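Local coordinates for protein beta-lactamase (Chitinophaga pinensis, PDB 6N36) that probably hydrolyses the amide bond of beta-lactam rings, as a metallo-beta-lactamase carrying two zinc ions in its active site, at residues D13-A18 against T34-M39; M104-D109 against I152-H157; S119-G124 against P198-V203; L217-W222 against A251-V256. One frame throughout, in Å; residues are numbered along the deposited sequence.

Contact 1 (D13-A18 against T34-M39); sequences DKEWSA and TYDLGM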
loop_
_atom_site.group_PDB
_atom_site.type_symbol
_atom_site.label_atom_id
_atom_site.label_comp_id
_atom_site.label_asym_id
_atom_site.label_seq_id
_atom_site.Cartn_x
_atom_site.Cartn_y
_atom_site.Cartn_z
ATOM N N ASP A 13 5.680 0.108 15.692
ATOM C CA ASP A 13 4.810 1.128 16.335
ATOM C C ASP A 13 3.630 0.385 16.981
ATOM O O ASP A 13 3.027 -0.437 16.289
ATOM C CB ASP A 13 4.377 2.154 15.298
ATOM C CG ASP A 13 3.517 3.336 15.752
ATOM O OD1 ASP A 13 2.641 3.155 16.553
ATOM O OD2 ASP A 13 3.691 4.457 15.206
ATOM N N LYS A 14 3.235 0.720 18.192
ATOM C CA LYS A 14 2.099 -0.011 18.815
ATOM C C LYS A 14 0.865 0.063 17.898
ATOM O O LYS A 14 0.073 -0.938 17.839
ATOM C CB LYS A 14 1.833 0.550 20.212
ATOM C CG LYS A 14 1.147 1.911 20.214
ATOM C CD LYS A 14 0.830 2.451 21.636
ATOM C CE LYS A 14 1.686 3.656 21.955
ATOM N NZ LYS A 14 1.547 4.746 20.955
ATOM N N GLU A 15 0.673 1.171 17.158
ATOM C CA GLU A 15 -0.533 1.311 16.297
ATOM C C GLU A 15 -0.429 0.399 15.059
ATOM O O GLU A 15 -1.481 0.083 14.411
ATOM C CB GLU A 15 -0.704 2.772 15.893
ATOM C CG GLU A 15 -1.026 3.667 17.079
ATOM C CD GLU A 15 -1.449 5.082 16.713
ATOM O OE1 GLU A 15 -1.315 5.454 15.521
ATOM O OE2 GLU A 15 -1.939 5.810 17.620
ATOM N N TRP A 16 0.776 -0.065 14.728
ATOM C CA TRP A 16 0.944 -0.971 13.551
ATOM C C TRP A 16 0.304 -2.328 13.835
ATOM O O TRP A 16 -0.152 -2.998 12.897
ATOM C CB TRP A 16 2.424 -1.160 13.209
ATOM C CG TRP A 16 3.058 0.032 12.582
ATOM C CD1 TRP A 16 2.500 1.252 12.350
ATOM C CD2 TRP A 16 4.429 0.114 12.177
ATOM N NE1 TRP A 16 3.446 2.099 11.827
ATOM C CE2 TRP A 16 4.618 1.411 11.659
ATOM C CE3 TRP A 16 5.505 -0.779 12.216
ATOM C CZ2 TRP A 16 5.877 1.828 11.209
ATOM C CZ3 TRP A 16 6.729 -0.377 11.737
ATOM C CH2 TRP A 16 6.906 0.924 11.268
ATOM N N SER A 17 0.363 -2.762 15.078
ATOM C CA SER A 17 -0.046 -4.125 15.497
ATOM C C SER A 17 -1.423 -4.082 16.176
ATOM O O SER A 17 -1.983 -5.163 16.418
ATOM C CB SER A 17 1.028 -4.725 16.386
ATOM O OG SER A 17 2.137 -5.121 15.583
ATOM N N ALA A 18 -1.927 -2.888 16.503
ATOM C CA ALA A 18 -3.197 -2.701 17.257
ATOM C C ALA A 18 -4.368 -3.196 16.399
ATOM O O ALA A 18 -4.476 -2.824 15.228
ATOM C CB ALA A 18 -3.415 -1.265 17.654
ATOM N N THR A 34 -4.774 -2.883 10.359
ATOM C CA THR A 34 -4.670 -2.589 11.800
ATOM C C THR A 34 -5.071 -1.136 12.057
ATOM O O THR A 34 -5.563 -0.429 11.161
ATOM C CB THR A 34 -3.261 -2.923 12.277
ATOM O OG1 THR A 34 -2.343 -2.092 11.567
ATOM C CG2 THR A 34 -2.926 -4.382 12.117
ATOM N N TYR A 35 -4.919 -0.689 13.305
ATOM C CA TYR A 35 -5.255 0.724 13.609
ATOM C C TYR A 35 -4.512 1.642 12.630
ATOM O O TYR A 35 -5.111 2.613 12.207
ATOM C CB TYR A 35 -4.971 1.044 15.081
ATOM C CG TYR A 35 -5.486 2.394 15.518
ATOM C CD1 TYR A 35 -6.791 2.541 15.958
ATOM C CD2 TYR A 35 -4.670 3.504 15.515
ATOM C CE1 TYR A 35 -7.289 3.784 16.341
ATOM C CE2 TYR A 35 -5.153 4.754 15.863
ATOM C CZ TYR A 35 -6.465 4.883 16.280
ATOM O OH TYR A 35 -6.963 6.110 16.631
ATOM N N ASP A 36 -3.224 1.408 12.362
ATOM C CA ASP A 36 -2.420 2.316 11.529
ATOM C C ASP A 36 -2.210 1.732 10.138
ATOM O O ASP A 36 -2.083 2.535 9.164
ATOM C CB ASP A 36 -1.087 2.691 12.165
ATOM C CG ASP A 36 -0.427 3.802 11.383
ATOM O OD1 ASP A 36 -1.081 4.875 11.237
ATOM O OD2 ASP A 36 0.697 3.589 10.900
ATOM N N LEU A 37 -1.994 0.433 10.009
ATOM C CA LEU A 37 -1.505 -0.100 8.694
ATOM C C LEU A 37 -2.670 -0.551 7.828
ATOM O O LEU A 37 -3.426 -1.487 8.164
ATOM C CB LEU A 37 -0.535 -1.258 8.924
ATOM C CG LEU A 37 0.756 -0.920 9.626
ATOM C CD1 LEU A 37 1.616 -2.150 9.744
ATOM C CD2 LEU A 37 1.496 0.200 8.905
ATOM N N GLY A 38 -2.734 0.062 6.654
ATOM C CA GLY A 38 -3.797 -0.152 5.680
ATOM C C GLY A 38 -3.529 -1.437 4.901
ATOM O O GLY A 38 -2.466 -1.596 4.309
ATOM N N MET A 39 -4.505 -2.332 4.902
ATOM C CA MET A 39 -4.498 -3.634 4.199
ATOM C C MET A 39 -5.876 -3.706 3.600
ATOM O O MET A 39 -6.842 -3.464 4.316
ATOM C CB MET A 39 -4.264 -4.830 5.103
ATOM C CG MET A 39 -2.987 -4.691 5.877
ATOM S SD MET A 39 -2.790 -5.933 7.150
ATOM C CE MET A 39 -1.979 -4.902 8.388
HETATM O O HOH W 1 -2.784 5.750 13.301
HETATM O O HOH W 2 3.372 4.997 11.318
#
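Trp-16 and Leu-37 form the tight part of this contact: Leu-37 CD2 sits over one face of the indole, 3.9 Å from the centroid of its five-membered ring, a CH-pi contact, while CD1 of the same leucine packs on Trp-16 CB. Asp-13 CB covers the opposite face. Backbone carbonyls are bonded here too. Thr-34 OG1, set between its backbone N and carbonyl carbon (chi1 62°), donates to Trp-16 O at 2.7 Å from above the carbonyl plane and accepts from Leu-37 N at 3.0 Å, the ST motif that shapes the turn between strands 29-31 and 40-42. Asp-36 N bonds to Glu-15 O, and Tyr-35 N to Ala-18 O at 2.9 Å. In the alpha-beta/beta-alpha metallo-beta-lactamase fold this turn borders the metal site: Leu-37 touches Asp-87 and His-88, both zinc ligands, and Asp-36 OD2 bonds ND1 of the zinc ligand His-226, a second-shell link. The looser side runs through water. One water donates to both Glu-15 OE1 (2.7 Å) and Asp-36 OD1 (2.8 Å), bridging two carboxylates whose repulsion it would ease; a second accepts from Trp-16 NE1 and donates to Asp-36 OD2. Alongside, Glu-15 runs in the same direction as Tyr-35.

Contact 2 (M104-D109 against I152-H157); sequences MVNEKD and IVMRQH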
loop_
_atom_site.group_PDB
_atom_site.type_symbol
_atom_site.label_atom_id
_atom_site.label_comp_id
_atom_site.label_asym_id
_atom_site.label_seq_id
_atom_site.Cartn_x
_atom_site.Cartn_y
_atom_site.Cartn_z
ATOM N N MET A 104 2.332 -10.089 -7.408
ATOM C CA MET A 104 2.523 -9.181 -8.563
ATOM C C MET A 104 3.141 -7.880 -8.009
ATOM O O MET A 104 2.618 -7.311 -7.019
ATOM C CB MET A 104 1.225 -8.942 -9.311
ATOM C CG MET A 104 0.544 -10.235 -9.673
ATOM S SD MET A 104 -0.793 -9.924 -10.837
ATOM C CE MET A 104 -1.362 -11.585 -11.170
ATOM N N VAL A 105 4.313 -7.510 -8.529
ATOM C CA VAL A 105 5.151 -6.425 -7.946
ATOM C C VAL A 105 5.720 -5.566 -9.068
ATOM O O VAL A 105 6.113 -6.105 -10.132
ATOM C CB VAL A 105 6.241 -6.940 -7.004
ATOM C CG1 VAL A 105 7.271 -7.782 -7.721
ATOM C CG2 VAL A 105 6.896 -5.798 -6.233
ATOM N N ASN A 106 5.676 -4.271 -8.859
ATOM C CA ASN A 106 6.419 -3.272 -9.642
ATOM C C ASN A 106 7.825 -3.799 -9.918
ATOM O O ASN A 106 8.522 -4.173 -9.021
ATOM C CB ASN A 106 6.444 -1.942 -8.890
ATOM C CG ASN A 106 6.926 -0.753 -9.687
ATOM O OD1 ASN A 106 7.705 -0.909 -10.628
ATOM N ND2 ASN A 106 6.580 0.424 -9.226
ATOM N N GLU A 107 8.207 -3.854 -11.180
ATOM C CA GLU A 107 9.553 -4.304 -11.603
ATOM C C GLU A 107 10.620 -3.591 -10.770
ATOM O O GLU A 107 11.612 -4.223 -10.468
ATOM C CB GLU A 107 9.786 -4.029 -13.095
ATOM C CG GLU A 107 9.318 -2.653 -13.541
ATOM C CD GLU A 107 9.937 -2.063 -14.793
ATOM O OE1 GLU A 107 9.872 -0.812 -14.945
ATOM O OE2 GLU A 107 10.440 -2.841 -15.629
ATOM N N LYS A 108 10.375 -2.325 -10.418
ATOM C CA LYS A 108 11.394 -1.486 -9.747
ATOM C C LYS A 108 11.566 -1.891 -8.269
ATOM O O LYS A 108 12.562 -1.481 -7.692
ATOM C CB LYS A 108 11.038 -0.008 -9.910
ATOM C CG LYS A 108 11.031 0.493 -11.353
ATOM C CD LYS A 108 10.514 1.913 -11.494
ATOM C CE LYS A 108 11.479 2.965 -10.980
ATOM N NZ LYS A 108 12.600 3.207 -11.941
ATOM N N ASP A 109 10.600 -2.636 -7.683
ATOM C CA ASP A 109 10.744 -3.133 -6.276
ATOM C C ASP A 109 10.970 -4.651 -6.253
ATOM O O ASP A 109 11.095 -5.225 -5.161
ATOM C CB ASP A 109 9.557 -2.770 -5.370
ATOM C CG ASP A 109 9.733 -1.521 -4.486
ATOM O OD1 ASP A 109 10.845 -0.894 -4.532
ATOM O OD2 ASP A 109 8.763 -1.188 -3.749
ATOM N N ILE A 152 -7.707 -3.411 -11.953
ATOM C CA ILE A 152 -6.866 -2.542 -11.114
ATOM C C ILE A 152 -5.717 -2.030 -11.978
ATOM O O ILE A 152 -4.999 -2.851 -12.558
ATOM C CB ILE A 152 -6.338 -3.358 -9.930
ATOM C CG1 ILE A 152 -7.454 -3.910 -9.049
ATOM C CG2 ILE A 152 -5.342 -2.508 -9.156
ATOM C CD1 ILE A 152 -6.944 -5.037 -8.166
ATOM N N VAL A 153 -5.545 -0.721 -12.015
ATOM C CA VAL A 153 -4.391 -0.119 -12.725
ATOM C C VAL A 153 -3.291 0.301 -11.737
ATOM O O VAL A 153 -3.611 0.959 -10.738
ATOM C CB VAL A 153 -4.853 1.048 -13.594
ATOM C CG1 VAL A 153 -3.637 1.701 -14.240
ATOM C CG2 VAL A 153 -5.860 0.587 -14.635
ATOM N N MET A 154 -2.067 -0.155 -11.965
ATOM C CA MET A 154 -0.894 0.252 -11.137
ATOM C C MET A 154 -0.298 1.536 -11.731
ATOM O O MET A 154 -0.176 1.609 -12.996
ATOM C CB MET A 154 0.168 -0.840 -11.072
ATOM C CG MET A 154 1.282 -0.470 -10.111
ATOM S SD MET A 154 2.625 0.499 -10.965
ATOM C CE MET A 154 3.625 -0.855 -11.513
ATOM N N ARG A 155 -0.037 2.550 -10.909
ATOM C CA ARG A 155 0.704 3.732 -11.371
ATOM C C ARG A 155 2.003 3.819 -10.588
ATOM O O ARG A 155 1.942 3.756 -9.350
ATOM C CB ARG A 155 -0.099 5.026 -11.269
ATOM C CG ARG A 155 -1.380 5.066 -12.091
ATOM C CD ARG A 155 -1.161 4.909 -13.571
ATOM N NE ARG A 155 -0.104 5.718 -14.144
ATOM C CZ ARG A 155 -0.265 6.924 -14.696
ATOM N NH1 ARG A 155 -1.451 7.516 -14.692
ATOM N NH2 ARG A 155 0.801 7.567 -15.140
ATOM N N GLN A 156 3.131 3.968 -11.275
ATOM C CA GLN A 156 4.445 4.061 -10.611
ATOM C C GLN A 156 4.578 5.436 -9.956
ATOM O O GLN A 156 4.498 6.463 -10.653
ATOM C CB GLN A 156 5.618 3.762 -11.547
ATOM C CG GLN A 156 5.638 2.335 -12.067
ATOM C CD GLN A 156 6.807 2.149 -13.011
ATOM O OE1 GLN A 156 7.108 3.058 -13.804
ATOM N NE2 GLN A 156 7.441 0.983 -12.976
ATOM N N HIS A 157 4.820 5.432 -8.649
ATOM C CA HIS A 157 4.947 6.633 -7.800
ATOM C C HIS A 157 6.254 6.519 -7.034
ATOM O O HIS A 157 6.244 6.436 -5.822
ATOM C CB HIS A 157 3.686 6.821 -6.970
ATOM C CG HIS A 157 2.527 7.212 -7.786
ATOM N ND1 HIS A 157 1.233 6.949 -7.400
ATOM C CD2 HIS A 157 2.452 7.894 -8.968
ATOM C CE1 HIS A 157 0.422 7.369 -8.337
ATOM N NE2 HIS A 157 1.112 7.945 -9.327
#
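With Asn-106 CG anti to its backbone N (chi1 -168°) and Gln-156 CG anti to its own carbonyl carbon, the two amide side chains meet at about a right angle between the strands, their planes 22° apart. Gln-156 NE2 donates to Asn-106 OD1 at 3.0 Å, with an N-H...O angle of 147°. The same oxygen accepts from Lys-108 N, also at 3.0 Å, which closes an Asx turn just after strand 102-106. The two donors come from opposite faces of the Asn-106 amide plane, so OD1 is gripped from both sides and the rotation of the amide is restrained. Met-154, bent at chi2 and chi3, crosses the asparagine at about a right angle, its CE 3.8 Å from Asn-106 CG. In one of two deposited conformers the aliphatic part of Lys-108 flanks the glutamine, CD lying 3.5 Å from Gln-156 NE2. Asn-106 ND2 makes a weak hydrogen bond to Gly-163 O. The contact bridges the two sheets of the metallo-beta-lactamase sandwich: strand 102-106 belongs to the seven-stranded sheet, strand 150-156 to the five-stranded one, with Met-154 also touching Leu-139 of strand 137-139 and Asn-165 and Phe-167 of strand 165-172.

Contact 3 (S119-G124 against P198-V203); sequences SDYVMG and PLYPEV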
loop_
_atom_site.group_PDB
_atom_site.type_symbol
_atom_site.label_atom_id
_atom_site.label_comp_id
_atom_site.label_asym_id
_atom_site.label_seq_id
_atom_site.Cartn_x
_atom_site.Cartn_y
_atom_site.Cartn_z
ATOM N N SER A 119 18.727 -4.700 0.205
ATOM C CA SER A 119 19.162 -3.657 -0.771
ATOM C C SER A 119 18.456 -2.310 -0.552
ATOM O O SER A 119 18.640 -1.430 -1.391
ATOM C CB SER A 119 18.988 -4.145 -2.175
ATOM O OG SER A 119 17.662 -4.545 -2.476
ATOM N N ASP A 120 17.748 -2.111 0.571
ATOM C CA ASP A 120 16.995 -0.859 0.780
ATOM C C ASP A 120 17.939 0.344 0.782
ATOM O O ASP A 120 18.980 0.339 1.472
ATOM C CB ASP A 120 16.209 -0.911 2.076
ATOM C CG ASP A 120 15.229 0.241 2.180
ATOM O OD1 ASP A 120 15.637 1.353 2.626
ATOM O OD2 ASP A 120 14.085 0.046 1.711
ATOM N N TYR A 121 17.609 1.400 0.045
ATOM C CA TYR A 121 18.569 2.514 -0.133
ATOM C C TYR A 121 18.788 3.313 1.135
ATOM O O TYR A 121 19.804 4.030 1.217
ATOM C CB TYR A 121 18.157 3.426 -1.288
ATOM C CG TYR A 121 17.005 4.371 -1.051
ATOM C CD1 TYR A 121 15.688 4.005 -1.239
ATOM C CD2 TYR A 121 17.242 5.698 -0.736
ATOM C CE1 TYR A 121 14.642 4.924 -1.115
ATOM C CE2 TYR A 121 16.224 6.618 -0.598
ATOM C CZ TYR A 121 14.901 6.243 -0.791
ATOM O OH TYR A 121 13.906 7.195 -0.691
ATOM N N VAL A 122 17.929 3.180 2.144
ATOM C CA VAL A 122 18.094 3.873 3.452
ATOM C C VAL A 122 18.477 2.812 4.482
ATOM O O VAL A 122 19.517 2.971 5.139
ATOM C CB VAL A 122 16.831 4.644 3.879
ATOM C CG1 VAL A 122 16.957 5.251 5.300
ATOM C CG2 VAL A 122 16.412 5.703 2.894
ATOM N N MET A 123 17.727 1.719 4.551
ATOM C CA MET A 123 17.759 0.794 5.709
ATOM C C MET A 123 18.541 -0.464 5.381
ATOM O O MET A 123 18.539 -1.367 6.266
ATOM C CB MET A 123 16.319 0.410 6.118
ATOM C CG MET A 123 15.525 1.590 6.618
ATOM S SD MET A 123 13.808 1.178 6.996
ATOM C CE MET A 123 13.151 0.976 5.348
ATOM N N GLY A 124 19.199 -0.565 4.214
ATOM C CA GLY A 124 19.835 -1.803 3.711
ATOM C C GLY A 124 21.246 -2.081 4.292
ATOM O O GLY A 124 21.732 -1.278 5.141
ATOM N N PRO A 198 23.412 6.930 -2.647
ATOM C CA PRO A 198 24.345 5.972 -3.262
ATOM C C PRO A 198 23.684 4.731 -3.887
ATOM O O PRO A 198 24.121 4.282 -4.948
ATOM C CB PRO A 198 25.240 5.620 -2.069
ATOM C CG PRO A 198 25.320 6.916 -1.335
ATOM C CD PRO A 198 23.885 7.380 -1.303
ATOM N N LEU A 199 22.684 4.132 -3.237
ATOM C CA LEU A 199 21.966 2.977 -3.812
ATOM C C LEU A 199 20.698 3.405 -4.571
ATOM O O LEU A 199 19.950 2.521 -5.040
ATOM C CB LEU A 199 21.627 2.016 -2.685
ATOM C CG LEU A 199 22.813 1.394 -1.966
ATOM C CD1 LEU A 199 22.303 0.338 -0.996
ATOM C CD2 LEU A 199 23.819 0.777 -2.918
ATOM N N TYR A 200 20.458 4.721 -4.738
ATOM C CA TYR A 200 19.306 5.259 -5.504
ATOM C C TYR A 200 19.599 6.638 -6.059
ATOM O O TYR A 200 19.121 7.674 -5.571
ATOM C CB TYR A 200 18.094 5.204 -4.601
ATOM C CG TYR A 200 16.753 5.463 -5.215
ATOM C CD1 TYR A 200 16.532 5.512 -6.589
ATOM C CD2 TYR A 200 15.676 5.702 -4.400
ATOM C CE1 TYR A 200 15.261 5.774 -7.085
ATOM C CE2 TYR A 200 14.408 5.903 -4.876
ATOM C CZ TYR A 200 14.195 5.954 -6.245
ATOM O OH TYR A 200 12.913 6.158 -6.728
ATOM N N PRO A 201 20.477 6.751 -7.070
ATOM C CA PRO A 201 20.872 8.068 -7.558
ATOM C C PRO A 201 19.694 8.882 -8.111
ATOM O O PRO A 201 19.799 10.117 -8.010
ATOM C CB PRO A 201 21.892 7.771 -8.656
ATOM C CG PRO A 201 22.408 6.399 -8.315
ATOM C CD PRO A 201 21.300 5.672 -7.627
ATOM N N GLU A 202 18.632 8.246 -8.578
ATOM C CA GLU A 202 17.494 8.995 -9.192
ATOM C C GLU A 202 16.435 9.382 -8.161
ATOM O O GLU A 202 15.370 9.842 -8.562
ATOM C CB GLU A 202 16.920 8.177 -10.340
ATOM C CG GLU A 202 17.961 7.897 -11.402
ATOM C CD GLU A 202 18.531 9.109 -12.119
ATOM O OE1 GLU A 202 17.815 9.601 -13.008
ATOM O OE2 GLU A 202 19.701 9.551 -11.793
ATOM N N VAL A 203 16.719 9.211 -6.878
ATOM C CA VAL A 203 15.693 9.386 -5.842
ATOM C C VAL A 203 15.008 10.758 -5.955
ATOM O O VAL A 203 13.776 10.784 -5.859
ATOM C CB VAL A 203 16.287 9.159 -4.453
ATOM C CG1 VAL A 203 17.400 10.117 -4.098
ATOM C CG2 VAL A 203 15.216 9.205 -3.444
HETATM O O HOH W 3 21.797 4.889 -0.496
#
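Tyr-121 presents a flat face to Tyr-200, and the edge of Tyr-200 drives into it. CD2 of Tyr-200 is the bump: it stands 3.4 Å above the Tyr-121 plane, over the ring centre, and comes to 3.5 Å from Tyr-121 CE1. The result is a T-shaped pair with centroids 4.8 Å apart and planes at 77°. Tyr-200 CB lies over the same ring, off-centre, near Tyr-121 CG. That CG stands between the backbone N and the carbonyl carbon (chi1 75°). The other face of the Tyr-121 ring is covered by Val-122 CG2, so the ring is clasped on both sides. Further out, Val-203 CG2 fits against the hydroxyl end, 3.7 Å from Tyr-121 OH, while Val-203 CA lies over the centre of one face of Tyr-200. At the other end Leu-199 CB meets Tyr-121 CB, and Leu-199 CD1 leans loosely on the carbonyl oxygens of Ser-119 and Asp-120.

The segments are two loops, one following helix 110-114, the other leading through a type I turn, Tyr-200 to Val-203, into helix 203-215. Asp-120 OD1 shapes the first as an Asx turn, accepting from Val-122 N and Met-123 N; its side chain touches the zinc ligand His-85 and lies about 7 Å from a zinc ion. Across the join a water connects Tyr-121 O with Leu-199 N, at 2.8 and 3.0 Å. The hydroxyls turn elsewhere, Tyr-121 to Gly-159 O and Tyr-200 to Asp-206, so the side-chain contacts are mainly apolar and aromatic, and a water provides the hydrogen-bonded link.

Contact 4 (L217-W222 against A251-V256); sequences LKFDLW and AGYDDV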
loop_
_atom_site.group_PDB
_atom_site.type_symbol
_atom_site.label_atom_id
_atom_site.label_comp_id
_atom_site.label_asym_id
_atom_site.label_seq_id
_atom_site.Cartn_x
_atom_site.Cartn_y
_atom_site.Cartn_z
ATOM N N LEU A 217 -3.868 12.896 -10.777
ATOM C CA LEU A 217 -4.824 11.775 -10.769
ATOM C C LEU A 217 -6.226 12.276 -10.457
ATOM O O LEU A 217 -6.376 13.263 -9.752
ATOM C CB LEU A 217 -4.373 10.774 -9.713
ATOM C CG LEU A 217 -3.070 10.057 -10.031
ATOM C CD1 LEU A 217 -2.766 9.110 -8.883
ATOM C CD2 LEU A 217 -3.165 9.324 -11.354
ATOM N N LYS A 218 -7.215 11.598 -11.010
ATOM C CA LYS A 218 -8.656 11.881 -10.830
ATOM C C LYS A 218 -9.325 10.644 -10.225
ATOM O O LYS A 218 -9.100 9.542 -10.793
ATOM C CB LYS A 218 -9.283 12.134 -12.200
ATOM C CG LYS A 218 -9.030 13.515 -12.782
ATOM C CD LYS A 218 -9.668 13.691 -14.124
ATOM C CE LYS A 218 -11.036 13.056 -14.204
ATOM N NZ LYS A 218 -11.853 13.662 -15.277
ATOM N N PHE A 219 -10.055 10.797 -9.138
ATOM C CA PHE A 219 -10.707 9.668 -8.435
ATOM C C PHE A 219 -11.830 10.213 -7.549
ATOM O O PHE A 219 -11.901 11.449 -7.315
ATOM C CB PHE A 219 -9.679 8.913 -7.586
ATOM C CG PHE A 219 -8.867 9.838 -6.733
ATOM C CD1 PHE A 219 -7.681 10.400 -7.196
ATOM C CD2 PHE A 219 -9.331 10.195 -5.483
ATOM C CE1 PHE A 219 -7.006 11.316 -6.409
ATOM C CE2 PHE A 219 -8.660 11.112 -4.716
ATOM C CZ PHE A 219 -7.503 11.667 -5.177
ATOM N N ASP A 220 -12.671 9.323 -7.038
ATOM C CA ASP A 220 -13.753 9.710 -6.111
ATOM C C ASP A 220 -13.292 9.570 -4.664
ATOM O O ASP A 220 -13.603 10.450 -3.840
ATOM C CB ASP A 220 -14.993 8.847 -6.373
ATOM C CG ASP A 220 -15.552 9.035 -7.780
ATOM O OD1 ASP A 220 -15.742 10.204 -8.148
ATOM O OD2 ASP A 220 -15.713 8.031 -8.514
ATOM N N LEU A 221 -12.713 8.405 -4.342
ATOM C CA LEU A 221 -12.383 8.066 -2.942
ATOM C C LEU A 221 -10.873 7.777 -2.868
ATOM O O LEU A 221 -10.354 7.253 -3.825
ATOM C CB LEU A 221 -13.145 6.821 -2.505
ATOM C CG LEU A 221 -14.648 6.793 -2.771
ATOM C CD1 LEU A 221 -15.222 5.502 -2.207
ATOM C CD2 LEU A 221 -15.326 8.014 -2.150
ATOM N N TRP A 222 -10.253 8.049 -1.740
ATOM C CA TRP A 222 -8.824 7.660 -1.569
ATOM C C TRP A 222 -8.549 7.120 -0.185
ATOM O O TRP A 222 -9.117 7.618 0.764
ATOM C CB TRP A 222 -7.855 8.779 -1.960
ATOM C CG TRP A 222 -7.757 9.947 -1.020
ATOM C CD1 TRP A 222 -8.649 10.978 -0.856
ATOM C CD2 TRP A 222 -6.653 10.241 -0.148
ATOM N NE1 TRP A 222 -8.192 11.849 0.103
ATOM C CE2 TRP A 222 -6.951 11.442 0.531
ATOM C CE3 TRP A 222 -5.425 9.609 0.106
ATOM C CZ2 TRP A 222 -6.084 12.017 1.459
ATOM C CZ3 TRP A 222 -4.557 10.206 0.989
ATOM C CH2 TRP A 222 -4.895 11.377 1.673
ATOM N N ALA A 251 -9.641 17.756 -0.967
ATOM C CA ALA A 251 -8.889 18.791 -0.244
ATOM C C ALA A 251 -7.761 18.153 0.576
ATOM O O ALA A 251 -6.650 18.689 0.559
ATOM C CB ALA A 251 -9.831 19.586 0.621
ATOM N N GLY A 252 -8.034 17.065 1.301
ATOM C CA GLY A 252 -7.041 16.439 2.185
ATOM C C GLY A 252 -5.928 15.812 1.362
ATOM O O GLY A 252 -4.770 15.861 1.781
ATOM N N TYR A 253 -6.269 15.280 0.195
ATOM C CA TYR A 253 -5.266 14.684 -0.727
ATOM C C TYR A 253 -4.346 15.778 -1.251
ATOM O O TYR A 253 -3.111 15.686 -1.176
ATOM C CB TYR A 253 -6.010 14.021 -1.875
ATOM C CG TYR A 253 -5.138 13.390 -2.913
ATOM C CD1 TYR A 253 -4.535 12.171 -2.660
ATOM C CD2 TYR A 253 -4.933 13.972 -4.146
ATOM C CE1 TYR A 253 -3.761 11.534 -3.609
ATOM C CE2 TYR A 253 -4.171 13.354 -5.120
ATOM C CZ TYR A 253 -3.617 12.101 -4.860
ATOM O OH TYR A 253 -2.868 11.445 -5.781
ATOM N N ASP A 254 -4.918 16.865 -1.762
ATOM C CA ASP A 254 -4.101 18.007 -2.226
ATOM C C ASP A 254 -3.242 18.550 -1.085
ATOM O O ASP A 254 -2.078 18.907 -1.339
ATOM C CB ASP A 254 -5.025 19.061 -2.840
ATOM C CG ASP A 254 -5.477 18.638 -4.225
ATOM O OD1 ASP A 254 -4.609 18.090 -4.964
ATOM O OD2 ASP A 254 -6.636 18.936 -4.601
ATOM N N ASP A 255 -3.789 18.664 0.117
ATOM C CA ASP A 255 -3.053 19.230 1.266
ATOM C C ASP A 255 -1.853 18.331 1.605
ATOM O O ASP A 255 -0.765 18.878 1.826
ATOM C CB ASP A 255 -3.976 19.416 2.466
ATOM C CG ASP A 255 -4.925 20.597 2.285
ATOM O OD1 ASP A 255 -4.799 21.333 1.257
ATOM O OD2 ASP A 255 -5.820 20.728 3.100
ATOM N N VAL A 256 -1.996 17.011 1.622
ATOM C CA VAL A 256 -0.865 16.088 1.959
ATOM C C VAL A 256 0.208 16.193 0.866
ATOM O O VAL A 256 1.401 16.281 1.161
ATOM C CB VAL A 256 -1.362 14.633 2.115
ATOM C CG1 VAL A 256 -0.207 13.638 2.122
ATOM C CG2 VAL A 256 -2.211 14.470 3.359
#
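Tyr-253 is caught between two aromatic rings and plays a different part toward each: it offers its face to Phe-219 and its edge to Trp-222. Phe-219 CZ stands 3.5 Å above the tyrosine plane, over the ring centre, in a T-shaped pair with centroids 4.8 Å apart and planes at 77°. Toward the indole the pairing is edge-to-face as well: Tyr-253 CD1 lies over the centre of the Trp-222 ring system, and the tyrosine plane is turned 69° from that of the five-membered ring. Tyr-253 CB adds a CH-pi contact, 3.9 Å from the centroid of that five-membered ring. The three residues make an aromatic cluster between helix 250-268 and strand 221-223 with the loop before it; this strand is an outermost one of the five-stranded sheet, and the helix packs against it, as helices flank the sheets in the alpha-beta/beta-alpha fold. Tyr-253 CG leaves the helix anti to the backbone N (chi1 179°). The helix backbone comes close as well: Trp-222 CZ2 is 3.5 Å from Tyr-253 N. Leu-217 CD1 touches the hydroxyl end at 3.9 Å from Tyr-253 OH, which bonds to Met-214 O. Trp-222 NE1 bonds to Asp-249 O just before the helix.

How the contacts relate
Along the chain contact 1 closes first, contacts 2 and 3 then interleave their segments, and contact 4 comes last. Contacts 1 and 2 lie on opposite sides of the chain's centre, with centres about 23 Å apart; contact 2 ties the seven-stranded sheet to the five-stranded one. Contact 4 reaches that second sheet too and touches contact 2 directly, Leu-217 CD1 lying 3.7 Å from His-157 CE1. Contact 3 joins two loops farther out, its centre about 28 Å from that of contact 4. Helix 203-215 begins in contact 3 and ends just before contact 4. Contacts 1 and 3 have side chains near zinc, Leu-37 about 5 Å and Asp-120 about 7 Å away, whereas contacts 2 and 4 join sheets and a helix farther off.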